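Local atomic coordinates of sulfhydryl oxidase Erv1p (Arabidopsis thaliana, PDB entry 2HJ3), a protein that catalyses FAD-dependent disulfide bond formation with oxygen as electron acceptor, supporting import and folding of small cysteine-containing proteins in the mitochondrial intermembrane space. Residues A[95-99]-A[100-104]; A[75-78]-A[79-82]; A[57-60]-A[61-64]. One frame throughout, in Å; residues are numbered along the deposited sequence.

Contact 1 (A[95-99]-A[100-104]). With FAD (flavin-adenine dinucleotide), chain K; SO4 (sulfate ion), chain D.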
loop_
_atom_site.group_PDB
_atom_site.type_symbol
_atom_site.label_atom_id
_atom_site.label_comp_id
_atom_site.label_asym_id
_atom_site.label_seq_id
_atom_site.Cartn_x
_atom_site.Cartn_y
_atom_site.Cartn_z
ATOM N N LEU A 95 12.205 15.795 11.422
ATOM C CA LEU A 95 13.577 15.539 11.002
ATOM C C LEU A 95 13.590 15.030 9.558
ATOM O O LEU A 95 12.628 14.400 9.107
ATOM C CB LEU A 95 14.212 14.495 11.921
ATOM C CG LEU A 95 14.557 14.928 13.352
ATOM C CD1 LEU A 95 14.727 13.705 14.238
ATOM C CD2 LEU A 95 15.837 15.765 13.335
ATOM N N VAL A 96 14.671 15.323 8.837
ATOM C CA VAL A 96 14.840 14.888 7.450
ATOM C C VAL A 96 15.885 13.775 7.465
ATOM O O VAL A 96 17.003 13.959 7.948
ATOM C CB VAL A 96 15.297 16.063 6.548
ATOM C CG1 VAL A 96 15.814 15.551 5.208
ATOM C CG2 VAL A 96 14.122 17.012 6.320
ATOM N N PHE A 97 15.495 12.620 6.938
ATOM C CA PHE A 97 16.314 11.414 6.916
ATOM C C PHE A 97 17.374 11.425 5.823
ATOM O O PHE A 97 17.097 11.825 4.700
ATOM C CB PHE A 97 15.367 10.213 6.733
ATOM C CG PHE A 97 16.029 8.872 6.853
ATOM C CD1 PHE A 97 16.054 8.200 8.071
ATOM C CD2 PHE A 97 16.605 8.261 5.741
ATOM C CE1 PHE A 97 16.640 6.934 8.176
ATOM C CE2 PHE A 97 17.195 6.994 5.837
ATOM C CZ PHE A 97 17.210 6.334 7.051
ATOM N N PRO A 98 18.612 10.996 6.144
ATOM C CA PRO A 98 19.700 10.959 5.154
ATOM C C PRO A 98 19.476 9.760 4.242
ATOM O O PRO A 98 19.689 8.610 4.636
ATOM C CB PRO A 98 20.951 10.815 6.014
ATOM C CG PRO A 98 20.456 10.043 7.205
ATOM C CD PRO A 98 19.119 10.688 7.496
ATOM N N CYS A 99 19.052 10.036 3.015
ATOM C CA CYS A 99 18.738 8.978 2.070
ATOM C C CYS A 99 19.853 8.039 1.658
ATOM O O CYS A 99 19.656 7.199 0.782
ATOM C CB CYS A 99 18.087 9.574 0.830
ATOM S SG CYS A 99 16.566 10.492 1.205
ATOM N N GLU A 100 21.013 8.162 2.282
ATOM C CA GLU A 100 22.124 7.281 1.950
ATOM C C GLU A 100 22.055 6.099 2.885
ATOM O O GLU A 100 22.716 5.086 2.680
ATOM C CB GLU A 100 23.450 7.995 2.150
ATOM C CG GLU A 100 23.639 9.184 1.251
ATOM C CD GLU A 100 24.580 10.192 1.861
ATOM O OE1 GLU A 100 25.736 9.824 2.186
ATOM O OE2 GLU A 100 24.151 11.355 2.019
ATOM N N ARG A 101 21.237 6.249 3.916
ATOM C CA ARG A 101 21.053 5.216 4.919
ATOM C C ARG A 101 19.738 4.466 4.764
ATOM O O ARG A 101 19.445 3.604 5.593
ATOM C CB ARG A 101 21.082 5.822 6.328
ATOM C CG ARG A 101 22.406 6.430 6.792
ATOM C CD ARG A 101 22.199 7.105 8.154
ATOM N NE ARG A 101 23.424 7.654 8.735
ATOM C CZ ARG A 101 23.456 8.465 9.793
ATOM N NH1 ARG A 101 22.327 8.834 10.393
ATOM N NH2 ARG A 101 24.618 8.904 10.261
ATOM N N VAL A 102 18.935 4.772 3.740
ATOM C CA VAL A 102 17.658 4.059 3.601
ATOM C C VAL A 102 17.845 2.561 3.661
ATOM O O VAL A 102 17.106 1.878 4.359
ATOM C CB VAL A 102 16.894 4.371 2.283
ATOM C CG1 VAL A 102 15.827 5.414 2.545
ATOM C CG2 VAL A 102 17.848 4.815 1.204
ATOM N N ASP A 103 18.835 2.051 2.932
ATOM C CA ASP A 103 19.097 0.616 2.918
ATOM C C ASP A 103 19.499 0.086 4.291
ATOM O O ASP A 103 19.377 -1.108 4.561
ATOM C CB ASP A 103 20.179 0.271 1.891
ATOM C CG ASP A 103 19.682 0.379 0.468
ATOM O OD1 ASP A 103 18.458 0.504 0.269
ATOM O OD2 ASP A 103 20.506 0.329 -0.461
ATOM N N ALA A 104 19.974 0.971 5.156
ATOM C CA ALA A 104 20.364 0.561 6.499
ATOM C C ALA A 104 19.117 0.536 7.386
ATOM O O ALA A 104 19.020 -0.263 8.315
ATOM C CB ALA A 104 21.407 1.531 7.068
HETATM P PA FAD K . 6.876 8.764 9.520
HETATM O O1A FAD K . 7.108 9.989 8.704
HETATM O O2A FAD K . 5.574 8.041 9.625
HETATM O O5B FAD K . 7.862 7.568 9.704
HETATM C C5B FAD K . 8.162 6.216 9.407
HETATM C C4B FAD K . 9.422 6.038 10.225
HETATM O O4B FAD K . 10.192 5.636 9.061
HETATM C C3B FAD K . 10.353 6.959 11.063
HETATM O O3B FAD K . 10.065 6.947 12.461
HETATM C C2B FAD K . 11.695 6.564 10.627
HETATM O O2B FAD K . 12.215 5.413 11.217
HETATM C C1B FAD K . 11.444 6.330 9.133
HETATM N N9A FAD K . 11.654 7.343 8.142
HETATM C C8A FAD K . 11.554 8.755 8.156
HETATM N N7A FAD K . 11.866 9.439 7.096
HETATM C C5A FAD K . 12.220 8.445 6.192
HETATM C C6A FAD K . 12.711 8.429 4.871
HETATM N N6A FAD K . 12.958 9.611 4.269
HETATM N N1A FAD K . 13.001 7.199 4.294
HETATM C C2A FAD K . 12.900 5.995 4.913
HETATM N N3A FAD K . 12.366 6.029 6.219
HETATM C C4A FAD K . 12.074 7.291 6.811
HETATM N N1 FAD K . 0.590 13.847 7.119
HETATM C C2 FAD K . 0.140 15.152 7.203
HETATM O O2 FAD K . -0.171 15.697 8.278
HETATM N N3 FAD K . 0.115 15.748 5.953
HETATM C C4 FAD K . 0.505 15.124 4.743
HETATM O O4 FAD K . 0.273 15.866 3.732
HETATM C C4X FAD K . 0.963 13.817 4.730
HETATM N N5 FAD K . 1.266 13.046 3.554
HETATM C C5X FAD K . 1.583 11.668 3.494
HETATM C C6 FAD K . 1.760 11.014 2.255
HETATM C C7 FAD K . 2.026 9.612 2.245
HETATM C C7M FAD K . 2.141 8.942 0.867
HETATM C C8 FAD K . 2.150 8.871 3.462
HETATM C C8M FAD K . 2.505 7.404 3.676
HETATM C C9 FAD K . 1.951 9.547 4.673
HETATM C C9A FAD K . 1.616 10.922 4.779
HETATM N N10 FAD K . 1.385 11.841 5.925
HETATM C C10 FAD K . 0.987 13.154 5.993
HETATM C "C1'" FAD K . 1.728 11.323 7.207
HETATM C "C2'" FAD K . 3.110 11.505 7.745
HETATM O "O2'" FAD K . 4.068 11.566 6.639
HETATM C "C3'" FAD K . 3.455 10.680 8.946
HETATM O "O3'" FAD K . 3.490 9.318 8.552
HETATM C "C4'" FAD K . 3.002 10.889 10.382
HETATM O "O4'" FAD K . 3.025 12.310 10.693
HETATM C "C5'" FAD K . 3.815 10.268 11.444
HETATM O "O5'" FAD K . 5.180 10.683 11.547
HETATM P P FAD K . 6.244 9.794 12.268
HETATM O O1P FAD K . 6.958 10.959 12.780
HETATM O O2P FAD K . 5.746 8.707 13.142
HETATM O O3P FAD K . 7.114 9.245 11.019
HETATM S S SO4 D . 10.336 13.672 14.263
HETATM O O1 SO4 D . 9.003 14.192 14.640
HETATM O O2 SO4 D . 11.158 14.767 13.712
HETATM O O3 SO4 D . 11.005 13.108 15.452
HETATM O O4 SO4 D . 10.183 12.618 13.240
#

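Contact 2 (A[75-78]-A[79-82]). With FAD (flavin-adenine dinucleotide), chain K.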
loop_
_atom_site.group_PDB
_atom_site.type_symbol
_atom_site.label_atom_id
_atom_site.label_comp_id
_atom_site.label_asym_id
_atom_site.label_seq_id
_atom_site.Cartn_x
_atom_site.Cartn_y
_atom_site.Cartn_z
ATOM N N GLU A 75 18.040 1.110 -6.285
ATOM C CA GLU A 75 18.640 2.310 -5.717
ATOM C C GLU A 75 17.853 3.573 -6.033
ATOM O O GLU A 75 17.636 4.402 -5.151
ATOM C CB GLU A 75 20.080 2.477 -6.198
ATOM C CG GLU A 75 20.891 3.406 -5.308
ATOM C CD GLU A 75 22.257 3.740 -5.878
ATOM O OE1 GLU A 75 22.969 2.808 -6.314
ATOM O OE2 GLU A 75 22.619 4.940 -5.877
ATOM N N GLU A 76 17.412 3.726 -7.277
ATOM C CA GLU A 76 16.659 4.920 -7.657
ATOM C C GLU A 76 15.304 4.990 -6.961
ATOM O O GLU A 76 14.856 6.064 -6.570
ATOM C CB GLU A 76 16.441 4.972 -9.177
ATOM C CG GLU A 76 17.705 4.827 -10.011
ATOM C CD GLU A 76 17.437 4.946 -11.502
ATOM O OE1 GLU A 76 16.310 4.626 -11.933
ATOM O OE2 GLU A 76 18.354 5.345 -12.245
ATOM N N PHE A 77 14.646 3.845 -6.815
ATOM C CA PHE A 77 13.334 3.794 -6.176
ATOM C C PHE A 77 13.451 4.042 -4.670
ATOM O O PHE A 77 12.695 4.827 -4.112
ATOM C CB PHE A 77 12.673 2.445 -6.472
ATOM C CG PHE A 77 11.234 2.368 -6.046
ATOM C CD1 PHE A 77 10.391 3.469 -6.191
ATOM C CD2 PHE A 77 10.718 1.198 -5.498
ATOM C CE1 PHE A 77 9.056 3.404 -5.793
ATOM C CE2 PHE A 77 9.386 1.122 -5.097
ATOM C CZ PHE A 77 8.553 2.225 -5.243
ATOM N N SER A 78 14.411 3.385 -4.022
ATOM C CA SER A 78 14.642 3.570 -2.587
ATOM C C SER A 78 14.903 5.034 -2.288
ATOM O O SER A 78 14.309 5.608 -1.377
ATOM C CB SER A 78 15.872 2.798 -2.122
ATOM O OG SER A 78 15.795 1.441 -2.466
ATOM N N GLN A 79 15.814 5.627 -3.053
ATOM C CA GLN A 79 16.179 7.030 -2.867
ATOM C C GLN A 79 14.981 7.923 -3.116
ATOM O O GLN A 79 14.604 8.730 -2.263
ATOM C CB GLN A 79 17.312 7.414 -3.819
ATOM C CG GLN A 79 18.606 6.645 -3.596
ATOM C CD GLN A 79 19.241 6.965 -2.261
ATOM O OE1 GLN A 79 19.734 6.071 -1.571
ATOM N NE2 GLN A 79 19.244 8.247 -1.890
ATOM N N TRP A 80 14.375 7.773 -4.290
ATOM C CA TRP A 80 13.221 8.577 -4.649
ATOM C C TRP A 80 12.166 8.567 -3.543
ATOM O O TRP A 80 11.666 9.618 -3.138
ATOM C CB TRP A 80 12.598 8.060 -5.949
ATOM C CG TRP A 80 11.348 8.796 -6.313
ATOM C CD1 TRP A 80 11.260 10.022 -6.897
ATOM C CD2 TRP A 80 10.007 8.390 -6.029
ATOM N NE1 TRP A 80 9.943 10.414 -6.992
ATOM C CE2 TRP A 80 9.152 9.429 -6.465
ATOM C CE3 TRP A 80 9.443 7.249 -5.446
ATOM C CZ2 TRP A 80 7.763 9.363 -6.337
ATOM C CZ3 TRP A 80 8.063 7.181 -5.316
ATOM C CH2 TRP A 80 7.237 8.234 -5.761
ATOM N N LEU A 81 11.834 7.378 -3.051
ATOM C CA LEU A 81 10.823 7.247 -2.003
ATOM C C LEU A 81 11.254 7.966 -0.725
ATOM O O LEU A 81 10.424 8.489 0.012
ATOM C CB LEU A 81 10.559 5.767 -1.715
ATOM C CG LEU A 81 9.259 5.417 -0.988
ATOM C CD1 LEU A 81 8.063 6.038 -1.698
ATOM C CD2 LEU A 81 9.122 3.909 -0.939
ATOM N N CYS A 82 12.560 7.993 -0.472
ATOM C CA CYS A 82 13.095 8.664 0.707
ATOM C C CYS A 82 12.997 10.175 0.541
ATOM O O CYS A 82 12.697 10.899 1.500
ATOM C CB CYS A 82 14.551 8.250 0.933
ATOM S SG CYS A 82 15.428 9.163 2.246
HETATM P PA FAD K . 6.876 8.764 9.520
HETATM O O1A FAD K . 7.108 9.989 8.704
HETATM O O2A FAD K . 5.574 8.041 9.625
HETATM O O5B FAD K . 7.862 7.568 9.704
HETATM C C5B FAD K . 8.162 6.216 9.407
HETATM C C4B FAD K . 9.422 6.038 10.225
HETATM O O4B FAD K . 10.192 5.636 9.061
HETATM C C3B FAD K . 10.353 6.959 11.063
HETATM O O3B FAD K . 10.065 6.947 12.461
HETATM C C2B FAD K . 11.695 6.564 10.627
HETATM O O2B FAD K . 12.215 5.413 11.217
HETATM C C1B FAD K . 11.444 6.330 9.133
HETATM N N9A FAD K . 11.654 7.343 8.142
HETATM C C8A FAD K . 11.554 8.755 8.156
HETATM N N7A FAD K . 11.866 9.439 7.096
HETATM C C5A FAD K . 12.220 8.445 6.192
HETATM C C6A FAD K . 12.711 8.429 4.871
HETATM N N6A FAD K . 12.958 9.611 4.269
HETATM N N1A FAD K . 13.001 7.199 4.294
HETATM C C2A FAD K . 12.900 5.995 4.913
HETATM N N3A FAD K . 12.366 6.029 6.219
HETATM C C4A FAD K . 12.074 7.291 6.811
HETATM N N1 FAD K . 0.590 13.847 7.119
HETATM C C2 FAD K . 0.140 15.152 7.203
HETATM O O2 FAD K . -0.171 15.697 8.278
HETATM N N3 FAD K . 0.115 15.748 5.953
HETATM C C4 FAD K . 0.505 15.124 4.743
HETATM O O4 FAD K . 0.273 15.866 3.732
HETATM C C4X FAD K . 0.963 13.817 4.730
HETATM N N5 FAD K . 1.266 13.046 3.554
HETATM C C5X FAD K . 1.583 11.668 3.494
HETATM C C6 FAD K . 1.760 11.014 2.255
HETATM C C7 FAD K . 2.026 9.612 2.245
HETATM C C7M FAD K . 2.141 8.942 0.867
HETATM C C8 FAD K . 2.150 8.871 3.462
HETATM C C8M FAD K . 2.505 7.404 3.676
HETATM C C9 FAD K . 1.951 9.547 4.673
HETATM C C9A FAD K . 1.616 10.922 4.779
HETATM N N10 FAD K . 1.385 11.841 5.925
HETATM C C10 FAD K . 0.987 13.154 5.993
HETATM C "C1'" FAD K . 1.728 11.323 7.207
HETATM C "C2'" FAD K . 3.110 11.505 7.745
HETATM O "O2'" FAD K . 4.068 11.566 6.639
HETATM C "C3'" FAD K . 3.455 10.680 8.946
HETATM O "O3'" FAD K . 3.490 9.318 8.552
HETATM C "C4'" FAD K . 3.002 10.889 10.382
HETATM O "O4'" FAD K . 3.025 12.310 10.693
HETATM C "C5'" FAD K . 3.815 10.268 11.444
HETATM O "O5'" FAD K . 5.180 10.683 11.547
HETATM P P FAD K . 6.244 9.794 12.268
HETATM O O1P FAD K . 6.958 10.959 12.780
HETATM O O2P FAD K . 5.746 8.707 13.142
HETATM O O3P FAD K . 7.114 9.245 11.019
#

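Contact 3 (A[57-60]-A[61-64]). With FAD (flavin-adenine dinucleotide), chain K; SO4 (sulfate ion), chain I.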
loop_
_atom_site.group_PDB
_atom_site.type_symbol
_atom_site.label_atom_id
_atom_site.label_comp_id
_atom_site.label_asym_id
_atom_site.label_seq_id
_atom_site.Cartn_x
_atom_site.Cartn_y
_atom_site.Cartn_z
ATOM N N ALA A 57 -3.161 13.181 0.456
ATOM C CA ALA A 57 -3.233 12.704 -0.917
ATOM C C ALA A 57 -2.989 13.829 -1.921
ATOM O O ALA A 57 -2.404 13.602 -2.979
ATOM C CB ALA A 57 -4.588 12.044 -1.173
ATOM N N ASP A 58 -3.439 15.039 -1.595
ATOM C CA ASP A 58 -3.239 16.178 -2.482
ATOM C C ASP A 58 -1.755 16.515 -2.557
ATOM O O ASP A 58 -1.217 16.745 -3.640
ATOM C CB ASP A 58 -4.012 17.401 -1.988
ATOM C CG ASP A 58 -5.515 17.217 -2.080
ATOM O OD1 ASP A 58 -5.985 16.594 -3.059
ATOM O OD2 ASP A 58 -6.227 17.708 -1.179
ATOM N N HIS A 59 -1.098 16.535 -1.399
ATOM C CA HIS A 59 0.328 16.841 -1.336
ATOM C C HIS A 59 1.144 15.821 -2.102
ATOM O O HIS A 59 2.066 16.178 -2.841
ATOM C CB HIS A 59 0.801 16.883 0.115
ATOM C CG HIS A 59 0.315 18.080 0.869
ATOM N ND1 HIS A 59 0.530 18.245 2.221
ATOM C CD2 HIS A 59 -0.372 19.171 0.460
ATOM C CE1 HIS A 59 -0.007 19.387 2.612
ATOM N NE2 HIS A 59 -0.561 19.967 1.563
ATOM N N PHE A 60 0.799 14.550 -1.924
ATOM C CA PHE A 60 1.499 13.470 -2.608
ATOM C C PHE A 60 1.331 13.649 -4.108
ATOM O O PHE A 60 2.263 13.415 -4.882
ATOM C CB PHE A 60 0.943 12.109 -2.175
ATOM C CG PHE A 60 1.774 10.945 -2.628
ATOM C CD1 PHE A 60 3.048 10.735 -2.102
ATOM C CD2 PHE A 60 1.298 10.068 -3.595
ATOM C CE1 PHE A 60 3.835 9.662 -2.536
ATOM C CE2 PHE A 60 2.071 8.999 -4.036
ATOM C CZ PHE A 60 3.338 8.797 -3.507
ATOM N N LYS A 61 0.139 14.074 -4.512
ATOM C CA LYS A 61 -0.173 14.300 -5.921
ATOM C C LYS A 61 0.770 15.378 -6.475
ATOM O O LYS A 61 1.365 15.209 -7.537
ATOM C CB LYS A 61 -1.633 14.740 -6.045
ATOM C CG LYS A 61 -2.313 14.385 -7.350
ATOM C CD LYS A 61 -3.828 14.443 -7.165
ATOM C CE LYS A 61 -4.569 13.772 -8.306
ATOM N NZ LYS A 61 -6.014 13.559 -7.987
ATOM N N GLU A 62 0.903 16.480 -5.739
ATOM C CA GLU A 62 1.787 17.581 -6.125
ATOM C C GLU A 62 3.217 17.069 -6.233
ATOM O O GLU A 62 3.863 17.216 -7.269
ATOM C CB GLU A 62 1.741 18.697 -5.080
ATOM C CG GLU A 62 0.417 19.430 -4.982
ATOM C CD GLU A 62 0.283 20.209 -3.682
ATOM O OE1 GLU A 62 1.259 20.891 -3.287
ATOM O OE2 GLU A 62 -0.801 20.143 -3.062
ATOM N N ILE A 63 3.704 16.466 -5.150
ATOM C CA ILE A 63 5.055 15.926 -5.115
ATOM C C ILE A 63 5.296 14.986 -6.285
ATOM O O ILE A 63 6.342 15.031 -6.927
ATOM C CB ILE A 63 5.309 15.170 -3.802
ATOM C CG1 ILE A 63 5.252 16.147 -2.632
ATOM C CG2 ILE A 63 6.656 14.473 -3.850
ATOM C CD1 ILE A 63 5.228 15.484 -1.295
ATOM N N LEU A 64 4.315 14.140 -6.569
ATOM C CA LEU A 64 4.430 13.185 -7.663
ATOM C C LEU A 64 4.500 13.908 -9.019
ATOM O O LEU A 64 5.253 13.509 -9.908
ATOM C CB LEU A 64 3.239 12.222 -7.614
ATOM C CG LEU A 64 3.352 10.913 -8.392
ATOM C CD1 LEU A 64 4.593 10.155 -7.933
ATOM C CD2 LEU A 64 2.100 10.077 -8.170
HETATM P PA FAD K . 6.876 8.764 9.520
HETATM O O1A FAD K . 7.108 9.989 8.704
HETATM O O2A FAD K . 5.574 8.041 9.625
HETATM O O5B FAD K . 7.862 7.568 9.704
HETATM C C5B FAD K . 8.162 6.216 9.407
HETATM C C4B FAD K . 9.422 6.038 10.225
HETATM O O4B FAD K . 10.192 5.636 9.061
HETATM C C3B FAD K . 10.353 6.959 11.063
HETATM O O3B FAD K . 10.065 6.947 12.461
HETATM C C2B FAD K . 11.695 6.564 10.627
HETATM O O2B FAD K . 12.215 5.413 11.217
HETATM C C1B FAD K . 11.444 6.330 9.133
HETATM N N9A FAD K . 11.654 7.343 8.142
HETATM C C8A FAD K . 11.554 8.755 8.156
HETATM N N7A FAD K . 11.866 9.439 7.096
HETATM C C5A FAD K . 12.220 8.445 6.192
HETATM C C6A FAD K . 12.711 8.429 4.871
HETATM N N6A FAD K . 12.958 9.611 4.269
HETATM N N1A FAD K . 13.001 7.199 4.294
HETATM C C2A FAD K . 12.900 5.995 4.913
HETATM N N3A FAD K . 12.366 6.029 6.219
HETATM C C4A FAD K . 12.074 7.291 6.811
HETATM N N1 FAD K . 0.590 13.847 7.119
HETATM C C2 FAD K . 0.140 15.152 7.203
HETATM O O2 FAD K . -0.171 15.697 8.278
HETATM N N3 FAD K . 0.115 15.748 5.953
HETATM C C4 FAD K . 0.505 15.124 4.743
HETATM O O4 FAD K . 0.273 15.866 3.732
HETATM C C4X FAD K . 0.963 13.817 4.730
HETATM N N5 FAD K . 1.266 13.046 3.554
HETATM C C5X FAD K . 1.583 11.668 3.494
HETATM C C6 FAD K . 1.760 11.014 2.255
HETATM C C7 FAD K . 2.026 9.612 2.245
HETATM C C7M FAD K . 2.141 8.942 0.867
HETATM C C8 FAD K . 2.150 8.871 3.462
HETATM C C8M FAD K . 2.505 7.404 3.676
HETATM C C9 FAD K . 1.951 9.547 4.673
HETATM C C9A FAD K . 1.616 10.922 4.779
HETATM N N10 FAD K . 1.385 11.841 5.925
HETATM C C10 FAD K . 0.987 13.154 5.993
HETATM C "C1'" FAD K . 1.728 11.323 7.207
HETATM C "C2'" FAD K . 3.110 11.505 7.745
HETATM O "O2'" FAD K . 4.068 11.566 6.639
HETATM C "C3'" FAD K . 3.455 10.680 8.946
HETATM O "O3'" FAD K . 3.490 9.318 8.552
HETATM C "C4'" FAD K . 3.002 10.889 10.382
HETATM O "O4'" FAD K . 3.025 12.310 10.693
HETATM C "C5'" FAD K . 3.815 10.268 11.444
HETATM O "O5'" FAD K . 5.180 10.683 11.547
HETATM P P FAD K . 6.244 9.794 12.268
HETATM O O1P FAD K . 6.958 10.959 12.780
HETATM O O2P FAD K . 5.746 8.707 13.142
HETATM O O3P FAD K . 7.114 9.245 11.019
HETATM S S SO4 I . -2.150 22.620 -0.415
HETATM O O1 SO4 I . -2.830 21.461 -1.025
HETATM O O2 SO4 I . -1.597 22.238 0.898
HETATM O O3 SO4 I . -1.060 23.076 -1.302
HETATM O O4 SO4 I . -3.124 23.713 -0.224
#

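Contact 1 (A[95-99]-A[100-104])
A type I beta turn from Pro98 to Arg101, at the adenine end of the FAD pocket, leads the chain out of the loop and into helix 102-105. It is closed by one backbone hydrogen bond, Arg101 N to Pro98 O, 2.9 Å long and nearly straight at 166°. The Arg101 chain, extended from CG to NE, passes slantwise over the proline, Arg101 CD 3.5 Å from Pro98 CG. Phe97 joins turn and cofactor. With its CG anti to the backbone N (chi1 -173°), the phenyl ring lies against the adenine, with FAD C4A over one of its faces, while Phe97 CB reaches to 3.5 Å from FAD N6A. The ring edge meets the start of the helix: Phe97 CE2 is 3.5 Å from Val102 N, and the same carbon packs at 3.9 Å on Val102 CG1. That methyl also touches the adenine, with Val102 CG1 3.8 Å from FAD N1A, so phenyl and valine together line the base with apolar carbon. Earlier in the loop, Leu95 N donates a 2.7 Å hydrogen bond to O2 of a sulfate, probably from the crystallisation liquor. Helix 74-91 borders the segment: its Cys82 forms a disulfide with Cys99, its Asn86 accepts a hydrogen bond from Phe97 N, and Val102 packs against Cys82.

Contact 2 (A[75-78]-A[79-82])
Phe77 and Trp80 meet one turn apart on helix 74-91, a helix of the FAD-binding four-helix bundle, and both are buried. Among the apolar contacts theirs is the main one across the segments: Phe77 CE1 lies 3.9 Å from Trp80 CE3, the two side chains crossing at a slant. Each has CG anti to its own backbone N (chi1 -171° in Phe77, 176° in Trp80), which sends the two rings out on the same flank of the helix. There Phe77 rests on Val40 and Trp80 on Met44 of helix 34-50, and the Phe77 ring also meets that of Tyr28. Leu81, again buried, turns to Leu21 and Ala25 of helix 10-27, so this stretch of helix packs against two other helices at once.

The backbone bonds are those of a regular alpha helix. Trp80 N donates to Glu76 O over 2.9 Å and Leu81 N to Phe77 O over the same distance; Cys82 N reaches Ser78 O at 3.1 Å with a more bent N-H.

Two polar side chains find their partners outside the segments: Ser78 OG is hydrogen-bonded to Gln74 O one turn back, and the buried indole Trp80 NE1 to Asn67 O, which satisfies both.

The cofactor is met by Cys82, whose sulfur is in a disulfide with Cys99. Its SG lies 3.2 Å from FAD N6A, and the same exocyclic amine gives Cys82 O a weak hydrogen bond of 3.1 Å, bent to 131° at the hydrogen.

Contact 3 (A[57-60]-A[61-64])
His59 and Glu62, one turn apart on helix 54-66, meet at the edge of the imidazole at the isoalloxazine end of the FAD site, just after the redox-active disulfide Cys53-Cys56 in the chain. From CB the histidine runs with CG anti to its carbonyl carbon (chi1 -72°), and CB and CG pass close to the flavin carbonyl. ND1 then gives FAD O4 a weak hydrogen bond, 2.8 Å but bent to 128°. On the other flank CD2 lies 3.7 Å from Glu62 OE2, which approaches the ring edge near its plane. At the tip, NE2 donates to O2 of a sulfate, probably from the crystallisation liquor, at 2.6 Å, so the imidazole bridges flavin and anion. With an alanine here, losing both ring nitrogens, FAD O4 would probably be held less firmly and Glu62 OE2 left beside a gap. On the backbone, Ile63 N bonds to His59 O at 2.8 Å and 178°. Phe60 takes the flavin's other end, its CD1 3.6 Å from the methyl FAD C7M. Phe60 also packs on Met44 and Leu47 of helix 34-50 and on Val84 of helix 74-91, while Leu64 touches Ser48 and Trp80 of those same two helices.

How the contacts relate
Along the chain the order is contact 3, contact 2, contact 1, all within the ERV/ALR sulfhydryl oxidase domain that makes up the C-terminal part of the protein. Contacts 3 and 2 lie on the successive helices 54-66 and 74-91, their centres about 17 Å apart, and meet where Trp80 CZ2 packs 3.6 Å from Leu64 CD1. Contacts 2 and 1 have centres about 10 Å apart and are joined covalently by the Cys82-Cys99 disulfide, which ties the loop before helix 102-105 to the bundle. Contacts 1 and 3 do not touch; their centres are about 21 Å apart. The extended FAD spans this gap: contacts 1 and 2 touch its adenine, contact 3 its isoalloxazine.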